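Local coordinates for SidF, inhibitor of growth family, member 3 (Legionella pneumophila subsp. pneumophila, PDB 4FYE), which acts as a phosphoinositide phosphatase, probably removing the 3-phosphate from inositol lipids at the membrane, at residues 677-682 with 691-696; 681-686 with 724-729; 289-294 with 377-382. The protein carries 1 engineered substitution. All blocks are in the same frame, centred on the assembly; numbering follows the deposited sequence.

Contacts 1 and 2 form one continuous region: both start from the chain around helix 678-681, share Asp681 and His682, and have centres about 8 Å apart. Arg684 of contact 2 reaches back to Phe679 of contact 1, and Glu694 of contact 1 accepts from the backbone of contact 2. Both lean on helix 652-668, which follows strand 641-645, an outermost strand of the four-stranded sheet. Contact 3, earlier in the chain, lies on the opposite side of its centre, about 38 Å and about 36 Å from contacts 1 and 2, centre to centre. Its helix 373-387 packs on strand 402-416 of that sheet, but its nearest atoms are about 22 Å and 21 Å from theirs, a separately packed region.

Contact 1 of 3, residues 677-682 with 691-696; sequences GEFLDH and SNVEQL
Val693 is the tight centre of this contact, its two methyls splitting between a phenylalanine and a histidine. CG1 lies against the short helix 678-681, 3.9 Å from Phe679 CA. CG2 presses on one face of the His682 ring, a CH-pi contact with CG2 3.6 Å from the ring centroid and 24° off the normal. His682 CG stands anti to its backbone N (chi1 -174°), which swings the ring out from the helix end across this methyl. Beside CG2, on the same face, sits Ser691 OG, 3.0 Å from His682 CE1. Helix 678-681, a single turn, and the first turn of helix 692-699 are joined by the ten-residue loop 682-691, with Ser691 as N-cap of the second helix, accepting a weak capping bond from Glu694 N. Trp666 of helix 652-668 touches the side chains of both Val693 and Glu678. Deeper in, the Phe679 side chain, again with CG anti to N, crosses that of Leu696 at about a right angle, its CE2 3.8 Å from Leu696 CD1. Glu694, also buried, runs extended past the His682 ring edge, OE1 4.1 Å from His682 CE1, its carboxylate spent on the backbone amides of Thr685 and His686. Packing slackens toward solvent, through the partly exposed His682 and Ser691. Glu678 is exposed, and its CG comes no closer than 4.5 Å to Val693 CG1.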
ATOM      1  N   GLY A 677     -10.892   2.349 -19.149  1.00 56.39           N
ATOM      2  CA  GLY A 677     -11.699   1.573 -18.196  1.00 55.15           C
ATOM      3  C   GLY A 677     -11.762   0.064 -18.471  1.00 54.79           C
ATOM      4  O   GLY A 677     -12.279  -0.713 -17.658  1.00 53.59           O
ATOM      5  N   GLU A 678     -11.229  -0.377 -19.600  1.00 55.06           N
ATOM      6  CA  GLU A 678     -11.291  -1.794 -19.926  1.00 59.92           C
ATOM      7  C   GLU A 678     -10.811  -2.731 -18.806  1.00 58.12           C
ATOM      8  O   GLU A 678     -11.481  -3.719 -18.500  1.00 54.97           O
ATOM      9  CB  GLU A 678     -10.499  -2.089 -21.188  1.00 68.75           C
ATOM     10  CG  GLU A 678     -11.134  -3.154 -22.090  1.00 72.42           C
ATOM     11  CD  GLU A 678     -10.805  -2.923 -23.556  1.00 86.11           C
ATOM     12  OE1 GLU A 678      -9.974  -2.010 -23.860  1.00 76.27           O
ATOM     13  OE2 GLU A 678     -11.386  -3.660 -24.402  1.00 97.06           O
ATOM     14  N   PHE A 679      -9.664  -2.402 -18.201  1.00 56.21           N
ATOM     15  CA  PHE A 679      -9.039  -3.253 -17.222  1.00 48.52           C
ATOM     16  C   PHE A 679      -9.986  -3.369 -16.053  1.00 50.61           C
ATOM     17  O   PHE A 679     -10.041  -4.388 -15.400  1.00 48.42           O
ATOM     18  CB  PHE A 679      -7.672  -2.738 -16.744  1.00 46.25           C
ATOM     19  CG  PHE A 679      -6.972  -3.714 -15.865  1.00 44.18           C
ATOM     20  CD1 PHE A 679      -7.163  -3.695 -14.514  1.00 43.71           C
ATOM     21  CD2 PHE A 679      -6.227  -4.715 -16.405  1.00 45.12           C
ATOM     22  CE1 PHE A 679      -6.568  -4.617 -13.692  1.00 41.78           C
ATOM     23  CE2 PHE A 679      -5.654  -5.659 -15.603  1.00 44.67           C
ATOM     24  CZ  PHE A 679      -5.837  -5.615 -14.237  1.00 46.13           C
ATOM     25  N   LEU A 680     -10.749  -2.331 -15.769  1.00 53.22           N
ATOM     26  CA  LEU A 680     -11.671  -2.466 -14.640  1.00 47.56           C
ATOM     27  C   LEU A 680     -13.016  -3.102 -15.001  1.00 47.90           C
ATOM     28  O   LEU A 680     -13.483  -3.934 -14.255  1.00 48.20           O
ATOM     29  CB  LEU A 680     -11.854  -1.132 -13.946  1.00 50.91           C
ATOM     30  CG  LEU A 680     -10.671  -0.493 -13.208  1.00 51.92           C
ATOM     31  CD1 LEU A 680     -11.211   0.802 -12.582  1.00 50.54           C
ATOM     32  CD2 LEU A 680     -10.170  -1.481 -12.131  1.00 52.19           C
ATOM     33  N   ASP A 681     -13.584  -2.751 -16.151  1.00 48.67           N
ATOM     34  CA  ASP A 681     -14.938  -3.123 -16.529  1.00 52.52           C
ATOM     35  C   ASP A 681     -14.973  -4.530 -17.074  1.00 55.52           C
ATOM     36  O   ASP A 681     -15.984  -5.242 -16.904  1.00 59.00           O
ATOM     37  CB  ASP A 681     -15.496  -2.139 -17.582  1.00 59.35           C
ATOM     38  CG  ASP A 681     -15.550  -0.650 -17.069  1.00 67.67           C
ATOM     39  OD1 ASP A 681     -15.496  -0.436 -15.817  1.00 68.54           O
ATOM     40  OD2 ASP A 681     -15.663   0.300 -17.913  1.00 67.15           O
ATOM     41  N   HIS A 682     -13.881  -4.945 -17.723  1.00 52.33           N
ATOM     42  CA  HIS A 682     -13.827  -6.287 -18.329  1.00 51.96           C
ATOM     43  C   HIS A 682     -14.226  -7.359 -17.330  1.00 53.67           C
ATOM     44  O   HIS A 682     -13.732  -7.397 -16.200  1.00 59.09           O
ATOM     45  CB  HIS A 682     -12.488  -6.631 -19.024  1.00 48.85           C
ATOM     46  CG  HIS A 682     -12.538  -7.963 -19.766  1.00 58.62           C
ATOM     47  ND1 HIS A 682     -12.269  -9.171 -19.154  1.00 59.14           N
ATOM     48  CD2 HIS A 682     -12.957  -8.273 -21.066  1.00 62.88           C
ATOM     49  CE1 HIS A 682     -12.458 -10.171 -20.026  1.00 60.72           C
ATOM     50  NE2 HIS A 682     -12.882  -9.629 -21.200  1.00 63.92           N
ATOM     51  N   SER A 691      -9.518 -12.934 -22.776  1.00 56.19           N
ATOM     52  CA  SER A 691      -9.056 -11.675 -23.390  1.00 55.34           C
ATOM     53  C   SER A 691      -7.629 -11.242 -22.924  1.00 56.61           C
ATOM     54  O   SER A 691      -7.047 -11.776 -21.957  1.00 57.41           O
ATOM     55  CB  SER A 691     -10.048 -10.587 -23.031  1.00 53.91           C
ATOM     56  OG  SER A 691      -9.875 -10.289 -21.640  1.00 63.12           O
ATOM     57  N   ASN A 692      -7.085 -10.230 -23.565  1.00 56.59           N
ATOM     58  CA  ASN A 692      -5.816  -9.664 -23.131  1.00 55.19           C
ATOM     59  C   ASN A 692      -5.809  -9.097 -21.733  1.00 54.24           C
ATOM     60  O   ASN A 692      -4.850  -9.334 -20.980  1.00 52.84           O
ATOM     61  CB  ASN A 692      -5.395  -8.611 -24.109  1.00 56.97           C
ATOM     62  CG  ASN A 692      -4.879  -9.227 -25.361  1.00 61.92           C
ATOM     63  OD1 ASN A 692      -4.883  -8.605 -26.402  1.00 67.54           O
ATOM     64  ND2 ASN A 692      -4.396 -10.450 -25.259  1.00 59.11           N
ATOM     65  N   VAL A 693      -6.878  -8.394 -21.357  1.00 54.03           N
ATOM     66  CA  VAL A 693      -6.988  -7.907 -19.972  1.00 57.99           C
ATOM     67  C   VAL A 693      -6.875  -9.009 -18.938  1.00 52.38           C
ATOM     68  O   VAL A 693      -6.140  -8.857 -17.957  1.00 47.71           O
ATOM     69  CB  VAL A 693      -8.233  -7.053 -19.712  1.00 61.54           C
ATOM     70  CG1 VAL A 693      -7.935  -5.635 -20.138  1.00 67.44           C
ATOM     71  CG2 VAL A 693      -9.362  -7.523 -20.569  1.00 75.56           C
ATOM     72  N   GLU A 694      -7.531 -10.136 -19.207  1.00 51.36           N
ATOM     73  CA  GLU A 694      -7.610 -11.239 -18.219  1.00 52.49           C
ATOM     74  C   GLU A 694      -6.261 -11.906 -18.134  1.00 49.99           C
ATOM     75  O   GLU A 694      -5.838 -12.378 -17.065  1.00 47.83           O
ATOM     76  CB  GLU A 694      -8.712 -12.256 -18.575  1.00 46.87           C
ATOM     77  CG  GLU A 694      -8.752 -13.440 -17.682  1.00 46.86           C
ATOM     78  CD  GLU A 694     -10.144 -14.024 -17.533  1.00 49.58           C
ATOM     79  OE1 GLU A 694     -11.042 -13.564 -18.313  1.00 48.43           O
ATOM     80  OE2 GLU A 694     -10.315 -14.944 -16.658  1.00 38.86           O
ATOM     81  N   GLN A 695      -5.575 -11.881 -19.261  1.00 50.37           N
ATOM     82  CA  GLN A 695      -4.249 -12.460 -19.332  1.00 59.12           C
ATOM     83  C   GLN A 695      -3.287 -11.622 -18.453  1.00 56.45           C
ATOM     84  O   GLN A 695      -2.441 -12.177 -17.725  1.00 59.46           O
ATOM     85  CB  GLN A 695      -3.781 -12.568 -20.803  1.00 55.43           C
ATOM     86  CG  GLN A 695      -2.540 -13.438 -20.907  1.00 70.26           C
ATOM     87  CD  GLN A 695      -1.639 -13.185 -22.133  1.00 78.42           C
ATOM     88  OE1 GLN A 695      -0.407 -13.320 -22.018  1.00 77.21           O
ATOM     89  NE2 GLN A 695      -2.238 -12.837 -23.307  1.00 74.14           N
ATOM     90  N   LEU A 696      -3.431 -10.296 -18.510  1.00 50.21           N
ATOM     91  CA  LEU A 696      -2.667  -9.443 -17.598  1.00 47.73           C
ATOM     92  C   LEU A 696      -3.088  -9.755 -16.178  1.00 42.70           C
ATOM     93  O   LEU A 696      -2.254  -9.903 -15.278  1.00 43.31           O
ATOM     94  CB  LEU A 696      -2.929  -7.962 -17.881  1.00 44.90           C
ATOM     95  CG  LEU A 696      -1.792  -6.941 -17.670  1.00 49.02           C
ATOM     96  CD1 LEU A 696      -2.285  -5.528 -17.429  1.00 45.51           C
ATOM     97  CD2 LEU A 696      -0.702  -7.258 -16.668  1.00 43.44           C
TER

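Contact 2 of 3, residues 681-686 with 724-729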
ATOM      1  N   ASP A 681     -13.584  -2.751 -16.151  1.00 48.67           N
ATOM      2  CA  ASP A 681     -14.938  -3.123 -16.529  1.00 52.52           C
ATOM      3  C   ASP A 681     -14.973  -4.530 -17.074  1.00 55.52           C
ATOM      4  O   ASP A 681     -15.984  -5.242 -16.904  1.00 59.00           O
ATOM      5  CB  ASP A 681     -15.496  -2.139 -17.582  1.00 59.35           C
ATOM      6  CG  ASP A 681     -15.550  -0.650 -17.069  1.00 67.67           C
ATOM      7  OD1 ASP A 681     -15.496  -0.436 -15.817  1.00 68.54           O
ATOM      8  OD2 ASP A 681     -15.663   0.300 -17.913  1.00 67.15           O
ATOM      9  N   HIS A 682     -13.881  -4.945 -17.723  1.00 52.33           N
ATOM     10  CA  HIS A 682     -13.827  -6.287 -18.329  1.00 51.96           C
ATOM     11  C   HIS A 682     -14.226  -7.359 -17.330  1.00 53.67           C
ATOM     12  O   HIS A 682     -13.732  -7.397 -16.200  1.00 59.09           O
ATOM     13  CB  HIS A 682     -12.488  -6.631 -19.024  1.00 48.85           C
ATOM     14  CG  HIS A 682     -12.538  -7.963 -19.766  1.00 58.62           C
ATOM     15  ND1 HIS A 682     -12.269  -9.171 -19.154  1.00 59.14           N
ATOM     16  CD2 HIS A 682     -12.957  -8.273 -21.066  1.00 62.88           C
ATOM     17  CE1 HIS A 682     -12.458 -10.171 -20.026  1.00 60.72           C
ATOM     18  NE2 HIS A 682     -12.882  -9.629 -21.200  1.00 63.92           N
ATOM     19  N   ARG A 683     -15.158  -8.207 -17.745  1.00 48.50           N
ATOM     20  CA  ARG A 683     -15.689  -9.270 -16.923  1.00 47.64           C
ATOM     21  C   ARG A 683     -14.833 -10.543 -17.120  1.00 48.34           C
ATOM     22  O   ARG A 683     -14.915 -11.191 -18.173  1.00 48.27           O
ATOM     23  CB  ARG A 683     -17.205  -9.541 -17.291  1.00 46.92           C
ATOM     24  CG  ARG A 683     -18.203  -8.392 -16.987  1.00 48.29           C
ATOM     25  CD  ARG A 683     -18.175  -7.892 -15.508  1.00 46.86           C
ATOM     26  NE  ARG A 683     -16.976  -7.108 -15.099  1.00 46.35           N
ATOM     27  CZ  ARG A 683     -16.551  -6.991 -13.811  1.00 52.42           C
ATOM     28  NH1 ARG A 683     -17.189  -7.621 -12.797  1.00 46.68           N
ATOM     29  NH2 ARG A 683     -15.478  -6.251 -13.487  1.00 44.00           N
ATOM     30  N   ARG A 684     -14.049 -10.931 -16.111  1.00 45.95           N
ATOM     31  CA  ARG A 684     -13.182 -12.120 -16.287  1.00 48.82           C
ATOM     32  C   ARG A 684     -14.019 -13.366 -16.410  1.00 49.36           C
ATOM     33  O   ARG A 684     -15.065 -13.482 -15.756  1.00 54.73           O
ATOM     34  CB  ARG A 684     -12.138 -12.260 -15.164  1.00 49.47           C
ATOM     35  CG  ARG A 684     -10.878 -11.471 -15.421  1.00 50.64           C
ATOM     36  CD  ARG A 684     -10.610 -10.345 -14.405  1.00 57.08           C
ATOM     37  NE  ARG A 684     -11.197  -9.068 -14.774  1.00 53.12           N
ATOM     38  CZ  ARG A 684     -10.641  -7.845 -14.659  1.00 50.00           C
ATOM     39  NH1 ARG A 684      -9.420  -7.635 -14.220  1.00 45.87           N
ATOM     40  NH2 ARG A 684     -11.357  -6.786 -15.055  1.00 47.31           N
ATOM     41  N   THR A 685     -13.595 -14.293 -17.267  1.00 54.57           N
ATOM     42  CA  THR A 685     -14.392 -15.512 -17.531  1.00 52.87           C
ATOM     43  C   THR A 685     -13.701 -16.802 -17.156  1.00 51.41           C
ATOM     44  O   THR A 685     -14.377 -17.796 -17.124  1.00 54.72           O
ATOM     45  CB  THR A 685     -14.815 -15.632 -19.003  1.00 55.86           C
ATOM     46  OG1 THR A 685     -13.639 -15.591 -19.812  1.00 67.04           O
ATOM     47  CG2 THR A 685     -15.715 -14.469 -19.416  1.00 55.94           C
ATOM     48  N   HIS A 686     -12.390 -16.814 -16.878  1.00 47.34           N
ATOM     49  CA  HIS A 686     -11.731 -18.024 -16.310  1.00 53.85           C
ATOM     50  C   HIS A 686     -11.696 -19.205 -17.269  1.00 52.25           C
ATOM     51  O   HIS A 686     -11.523 -20.350 -16.859  1.00 54.53           O
ATOM     52  CB  HIS A 686     -12.381 -18.443 -14.969  1.00 44.31           C
ATOM     53  CG  HIS A 686     -12.750 -17.265 -14.100  1.00 51.69           C
ATOM     54  ND1 HIS A 686     -14.016 -16.778 -14.018  1.00 51.73           N
ATOM     55  CD2 HIS A 686     -11.957 -16.427 -13.310  1.00 51.35           C
ATOM     56  CE1 HIS A 686     -14.025 -15.717 -13.190  1.00 46.02           C
ATOM     57  NE2 HIS A 686     -12.760 -15.493 -12.782  1.00 44.50           N
ATOM     58  N   LYS A 724     -17.077 -12.951  -8.879  1.00 46.31           N
ATOM     59  CA  LYS A 724     -15.927 -13.761  -9.341  1.00 43.94           C
ATOM     60  C   LYS A 724     -15.401 -13.150 -10.672  1.00 45.37           C
ATOM     61  O   LYS A 724     -14.255 -13.295 -11.049  1.00 42.47           O
ATOM     62  CB  LYS A 724     -16.273 -15.241  -9.504  1.00 44.67           C
ATOM     63  CG  LYS A 724     -17.315 -15.441 -10.576  1.00 55.03           C
ATOM     64  CD  LYS A 724     -17.552 -16.905 -10.905  1.00 57.58           C
ATOM     65  CE  LYS A 724     -18.366 -16.965 -12.211  1.00 61.07           C
ATOM     66  NZ  LYS A 724     -18.805 -18.297 -12.711  1.00 57.72           N
ATOM     67  N   ALA A 725     -16.245 -12.391 -11.345  1.00 46.08           N
ATOM     68  CA  ALA A 725     -15.856 -11.801 -12.593  1.00 41.17           C
ATOM     69  C   ALA A 725     -14.873 -10.628 -12.443  1.00 41.12           C
ATOM     70  O   ALA A 725     -14.278 -10.192 -13.450  1.00 43.72           O
ATOM     71  CB  ALA A 725     -17.113 -11.399 -13.317  1.00 39.47           C
ATOM     72  N   ASN A 726     -14.692 -10.155 -11.193  1.00 39.98           N
ATOM     73  CA  ASN A 726     -13.655  -9.158 -10.826  1.00 40.33           C
ATOM     74  C   ASN A 726     -12.210  -9.601 -10.837  1.00 43.17           C
ATOM     75  O   ASN A 726     -11.341  -8.715 -10.852  1.00 47.52           O
ATOM     76  CB  ASN A 726     -13.922  -8.515  -9.464  1.00 42.47           C
ATOM     77  CG  ASN A 726     -15.146  -7.597  -9.483  1.00 46.00           C
ATOM     78  OD1 ASN A 726     -15.506  -7.092 -10.536  1.00 48.25           O
ATOM     79  ND2 ASN A 726     -15.785  -7.379  -8.306  1.00 43.82           N
ATOM     80  N   PHE A 727     -11.934 -10.927 -10.833  1.00 40.65           N
ATOM     81  CA  PHE A 727     -10.565 -11.397 -10.764  1.00 36.49           C
ATOM     82  C   PHE A 727     -10.308 -12.638 -11.624  1.00 39.27           C
ATOM     83  O   PHE A 727     -11.141 -13.551 -11.712  1.00 38.54           O
ATOM     84  CB  PHE A 727     -10.218 -11.671  -9.298  1.00 38.29           C
ATOM     85  CG  PHE A 727     -10.196 -10.425  -8.444  1.00 45.06           C
ATOM     86  CD1 PHE A 727      -9.087  -9.620  -8.404  1.00 43.50           C
ATOM     87  CD2 PHE A 727     -11.305 -10.078  -7.659  1.00 43.55           C
ATOM     88  CE1 PHE A 727      -9.087  -8.464  -7.616  1.00 47.87           C
ATOM     89  CE2 PHE A 727     -11.296  -8.961  -6.858  1.00 40.25           C
ATOM     90  CZ  PHE A 727     -10.188  -8.132  -6.862  1.00 41.17           C
ATOM     91  N   ALA A 728      -9.148 -12.662 -12.258  1.00 38.23           N
ATOM     92  CA  ALA A 728      -8.684 -13.798 -13.037  1.00 40.12           C
ATOM     93  C   ALA A 728      -8.593 -15.047 -12.170  1.00 42.40           C
ATOM     94  O   ALA A 728      -8.933 -16.153 -12.603  1.00 41.92           O
ATOM     95  CB  ALA A 728      -7.343 -13.492 -13.638  1.00 36.21           C
ATOM     96  N   ASP A 729      -8.187 -14.894 -10.921  1.00 39.59           N
ATOM     97  CA  ASP A 729      -7.912 -16.082 -10.096  1.00 34.56           C
ATOM     98  C   ASP A 729      -9.145 -16.480  -9.209  1.00 40.51           C
ATOM     99  O   ASP A 729     -10.112 -15.755  -9.067  1.00 42.97           O
ATOM    100  CB  ASP A 729      -6.720 -15.847  -9.205  1.00 33.10           C
ATOM    101  CG  ASP A 729      -7.072 -14.955  -8.050  1.00 38.07           C
ATOM    102  OD1 ASP A 729      -7.251 -13.753  -8.331  1.00 43.73           O
ATOM    103  OD2 ASP A 729      -7.287 -15.443  -6.898  1.00 48.62           O
TER
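Arg684 ties the loop after helix 678-681 to the short 3-10 segment 724-726, beginning with its backbone: Arg684 N donates to Ala725 O at 2.8 Å, in the carbonyl plane and on a lone pair. Its CB lies 3.4 Å from the same Ala725 O. CG passes alongside the backbone of Ala728, and CD settles 3.5 Å from Ala728 N. Bends at chi2 and chi3 then fold the chain back on itself, so that NE makes a weak bond to His682 O while Asn726 O lies over one face of the guanidinium, toward its rim. At the tip, NH2 meets His682 O at 2.7 Å in a nearly straight bond (169°), within the guanidinium plane and on a lone pair, and also donates to Phe679 O. NH1 forms a salt bridge with Asp697, whose OD2 accepts from Ala728 N as well, and Phe679 adds a cation-pi contact.

Arg683, also bent at chi2 and chi3, lies side by side with Asn726 and closes end-on around one atom: NH1 is 2.9 Å and NH2 3.1 Å from Asn726 OD1, both with the oxygen in the guanidinium plane, though the amide plane is turned 72° from it. Arg683 NE donates to Asp681 O. Farther along, His686 enters edge-on among carbonyls, NE2 donating to Phe727 O at 2.7 Å nearly along the C=O axis.

One backbone bond and several side-chain donors, most of them to carbonyl oxygens, join a loop to a 3-10 turn. The chemistry implies that NE2 of His686 carries a proton, and that the clustered carbonyls, with Asp697, would stabilise the positive charge on Arg684.

Contact 3 of 3, residues 289-294 with 377-382; sequences AIKAVT and FEYVRQ
This is a buried helix-helix contact, joining helix 284-311 to helix 373-387 on the side of the fold where the long helices 482-514 and 522-583 pack. The two short segments run in the same general sense, their axes 9.5 Å apart at closest and crossing at -49°, an angle consistent with ridges-into-grooves packing. Tyr379 inserts between Ile290, Lys291 and Thr294, residues one turn or less apart, and its CB is directed toward the partner helix. Its CG is anti to the carbonyl carbon (chi1 -71°), which sends the ring across helix 284-311.

Lys291 covers one ring face. Its CG stands over the centre, 3.8 Å from the centroid and 8° off the normal, a well-centred CH-pi contact made by the aliphatic chain. The chain bends at chi3 and continues past the phenol end, CE 3.8 Å from Tyr379 OH, to deliver NZ to a salt bridge with Glu536 of helix 522-583; the methylenes are thus packed on the tyrosine while the charge is met beyond it. One turn after Tyr379, the extended Gln382 chain crosses that of Lys291 obliquely. Met274, from a loop, packs against both Thr294 and Tyr379. At the ring edge, near its plane, Ile290 CG2 sits 3.8 Å from Tyr379 CE2.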
ATOM      1  N   ALA A 289      -3.652   6.342  24.670  1.00 65.65           N
ATOM      2  CA  ALA A 289      -2.324   5.877  24.339  1.00 65.53           C
ATOM      3  C   ALA A 289      -2.241   5.414  22.860  1.00 66.77           C
ATOM      4  O   ALA A 289      -1.312   5.788  22.090  1.00 64.34           O
ATOM      5  CB  ALA A 289      -1.944   4.767  25.290  1.00 64.94           C
ATOM      6  N   ILE A 290      -3.253   4.637  22.476  1.00 68.93           N
ATOM      7  CA  ILE A 290      -3.378   4.075  21.139  1.00 66.42           C
ATOM      8  C   ILE A 290      -3.555   5.178  20.106  1.00 66.83           C
ATOM      9  O   ILE A 290      -2.910   5.136  19.044  1.00 65.73           O
ATOM     10  CB  ILE A 290      -4.513   3.031  21.055  1.00 65.13           C
ATOM     11  CG1 ILE A 290      -4.095   1.784  21.825  1.00 66.93           C
ATOM     12  CG2 ILE A 290      -4.775   2.657  19.596  1.00 60.53           C
ATOM     13  CD1 ILE A 290      -5.239   0.875  22.278  1.00 66.84           C
ATOM     14  N   LYS A 291      -4.411   6.156  20.414  1.00 63.73           N
ATOM     15  CA  LYS A 291      -4.523   7.367  19.586  1.00 65.13           C
ATOM     16  C   LYS A 291      -3.183   8.078  19.386  1.00 65.82           C
ATOM     17  O   LYS A 291      -2.944   8.653  18.331  1.00 67.14           O
ATOM     18  CB  LYS A 291      -5.519   8.347  20.185  1.00 66.24           C
ATOM     19  CG  LYS A 291      -6.769   8.542  19.362  1.00 69.66           C
ATOM     20  CD  LYS A 291      -7.817   9.421  20.056  1.00 75.28           C
ATOM     21  CE  LYS A 291      -8.869   8.578  20.767  1.00 77.68           C
ATOM     22  NZ  LYS A 291     -10.083   9.365  21.106  1.00 82.12           N
ATOM     23  N   ALA A 292      -2.325   8.053  20.406  1.00 68.05           N
ATOM     24  CA  ALA A 292      -1.055   8.775  20.347  1.00 69.48           C
ATOM     25  C   ALA A 292      -0.060   8.076  19.441  1.00 70.25           C
ATOM     26  O   ALA A 292       0.702   8.749  18.711  1.00 59.65           O
ATOM     27  CB  ALA A 292      -0.445   8.941  21.724  1.00 67.21           C
ATOM     28  N   VAL A 293      -0.039   6.740  19.540  1.00 66.28           N
ATOM     29  CA  VAL A 293       0.873   5.960  18.735  1.00 63.37           C
ATOM     30  C   VAL A 293       0.504   6.157  17.283  1.00 61.57           C
ATOM     31  O   VAL A 293       1.365   6.195  16.422  1.00 63.68           O
ATOM     32  CB  VAL A 293       0.756   4.487  19.064  1.00 62.06           C
ATOM     33  CG1 VAL A 293       1.412   3.643  18.005  1.00 54.09           C
ATOM     34  CG2 VAL A 293       1.368   4.243  20.426  1.00 65.15           C
ATOM     35  N   THR A 294      -0.775   6.322  17.006  1.00 57.73           N
ATOM     36  CA  THR A 294      -1.101   6.410  15.639  1.00 54.26           C
ATOM     37  C   THR A 294      -0.620   7.729  15.086  1.00 56.69           C
ATOM     38  O   THR A 294      -0.180   7.780  13.917  1.00 51.08           O
ATOM     39  CB  THR A 294      -2.550   5.943  15.232  1.00 61.35           C
ATOM     40  OG1 THR A 294      -3.287   6.986  14.589  1.00 66.53           O
ATOM     41  CG2 THR A 294      -3.359   5.262  16.351  1.00 52.82           C
ATOM     42  N   PHE A 377     -10.427   3.397  11.060  1.00 52.71           N
ATOM     43  CA  PHE A 377     -10.897   4.499  10.248  1.00 52.47           C
ATOM     44  C   PHE A 377     -10.707   5.756  11.063  1.00 54.63           C
ATOM     45  O   PHE A 377     -10.007   6.677  10.661  1.00 53.59           O
ATOM     46  CB  PHE A 377     -12.358   4.313   9.798  1.00 50.23           C
ATOM     47  CG  PHE A 377     -13.021   5.594   9.373  1.00 52.91           C
ATOM     48  CD1 PHE A 377     -12.642   6.225   8.206  1.00 51.76           C
ATOM     49  CD2 PHE A 377     -13.987   6.182  10.163  1.00 55.52           C
ATOM     50  CE1 PHE A 377     -13.240   7.404   7.799  1.00 54.33           C
ATOM     51  CE2 PHE A 377     -14.582   7.391   9.781  1.00 60.78           C
ATOM     52  CZ  PHE A 377     -14.213   8.005   8.585  1.00 54.96           C
ATOM     53  N   GLU A 378     -11.314   5.760  12.232  1.00 58.89           N
ATOM     54  CA  GLU A 378     -11.428   6.987  13.008  1.00 63.03           C
ATOM     55  C   GLU A 378     -10.103   7.600  13.495  1.00 62.98           C
ATOM     56  O   GLU A 378      -9.906   8.802  13.334  1.00 66.81           O
ATOM     57  CB  GLU A 378     -12.425   6.832  14.133  1.00 64.77           C
ATOM     58  CG  GLU A 378     -13.671   7.628  13.845  1.00 77.82           C
ATOM     59  CD  GLU A 378     -14.806   7.334  14.814  1.00 90.96           C
ATOM     60  OE1 GLU A 378     -14.643   7.538  16.053  1.00 96.63           O
ATOM     61  OE2 GLU A 378     -15.885   6.922  14.324  1.00 87.61           O
ATOM     62  N   TYR A 379      -9.179   6.785  14.006  1.00 59.85           N
ATOM     63  CA  TYR A 379      -7.924   7.304  14.539  1.00 55.32           C
ATOM     64  C   TYR A 379      -6.989   7.819  13.463  1.00 55.96           C
ATOM     65  O   TYR A 379      -6.209   8.757  13.689  1.00 56.62           O
ATOM     66  CB  TYR A 379      -7.210   6.225  15.314  1.00 53.99           C
ATOM     67  CG  TYR A 379      -7.859   5.854  16.623  1.00 57.97           C
ATOM     68  CD1 TYR A 379      -9.179   6.212  16.900  1.00 60.95           C
ATOM     69  CD2 TYR A 379      -7.159   5.153  17.592  1.00 57.34           C
ATOM     70  CE1 TYR A 379      -9.781   5.900  18.107  1.00 60.22           C
ATOM     71  CE2 TYR A 379      -7.786   4.782  18.761  1.00 62.07           C
ATOM     72  CZ  TYR A 379      -9.080   5.179  18.998  1.00 58.91           C
ATOM     73  OH  TYR A 379      -9.661   4.887  20.147  1.00 70.39           O
ATOM     74  N   VAL A 380      -7.040   7.185  12.301  1.00 52.57           N
ATOM     75  CA  VAL A 380      -6.060   7.471  11.282  1.00 49.40           C
ATOM     76  C   VAL A 380      -6.543   8.736  10.625  1.00 51.23           C
ATOM     77  O   VAL A 380      -5.778   9.709  10.480  1.00 55.25           O
ATOM     78  CB  VAL A 380      -5.894   6.285  10.291  1.00 52.08           C
ATOM     79  CG1 VAL A 380      -5.226   6.748   9.014  1.00 55.28           C
ATOM     80  CG2 VAL A 380      -5.121   5.120  10.909  1.00 45.43           C
ATOM     81  N   ARG A 381      -7.832   8.771  10.296  1.00 51.35           N
ATOM     82  CA  ARG A 381      -8.427   9.977   9.720  1.00 54.20           C
ATOM     83  C   ARG A 381      -8.249  11.232  10.615  1.00 56.72           C
ATOM     84  O   ARG A 381      -7.995  12.311  10.130  1.00 57.80           O
ATOM     85  CB  ARG A 381      -9.876   9.687   9.303  1.00 54.64           C
ATOM     86  CG  ARG A 381     -10.911  10.705   9.704  1.00 65.75           C
ATOM     87  CD  ARG A 381     -10.978  11.857   8.743  1.00 65.65           C
ATOM     88  NE  ARG A 381     -11.016  13.129   9.459  1.00 74.86           N
ATOM     89  CZ  ARG A 381     -11.229  13.322  10.767  1.00 77.84           C
ATOM     90  NH1 ARG A 381     -11.456  12.316  11.601  1.00 85.72           N
ATOM     91  NH2 ARG A 381     -11.215  14.556  11.250  1.00 70.81           N
ATOM     92  N   GLN A 382      -8.284  11.068  11.921  1.00 58.15           N
ATOM     93  CA  GLN A 382      -8.102  12.194  12.832  1.00 63.61           C
ATOM     94  C   GLN A 382      -6.627  12.660  12.884  1.00 64.99           C
ATOM     95  O   GLN A 382      -6.333  13.883  12.844  1.00 64.04           O
ATOM     96  CB  GLN A 382      -8.640  11.773  14.199  1.00 70.34           C
ATOM     97  CG  GLN A 382      -8.203  12.585  15.396  1.00 81.14           C
ATOM     98  CD  GLN A 382      -8.968  12.231  16.672  1.00 90.73           C
ATOM     99  OE1 GLN A 382      -9.194  13.112  17.519  1.00 93.88           O
ATOM    100  NE2 GLN A 382      -9.399  10.956  16.807  1.00 84.48           N
TER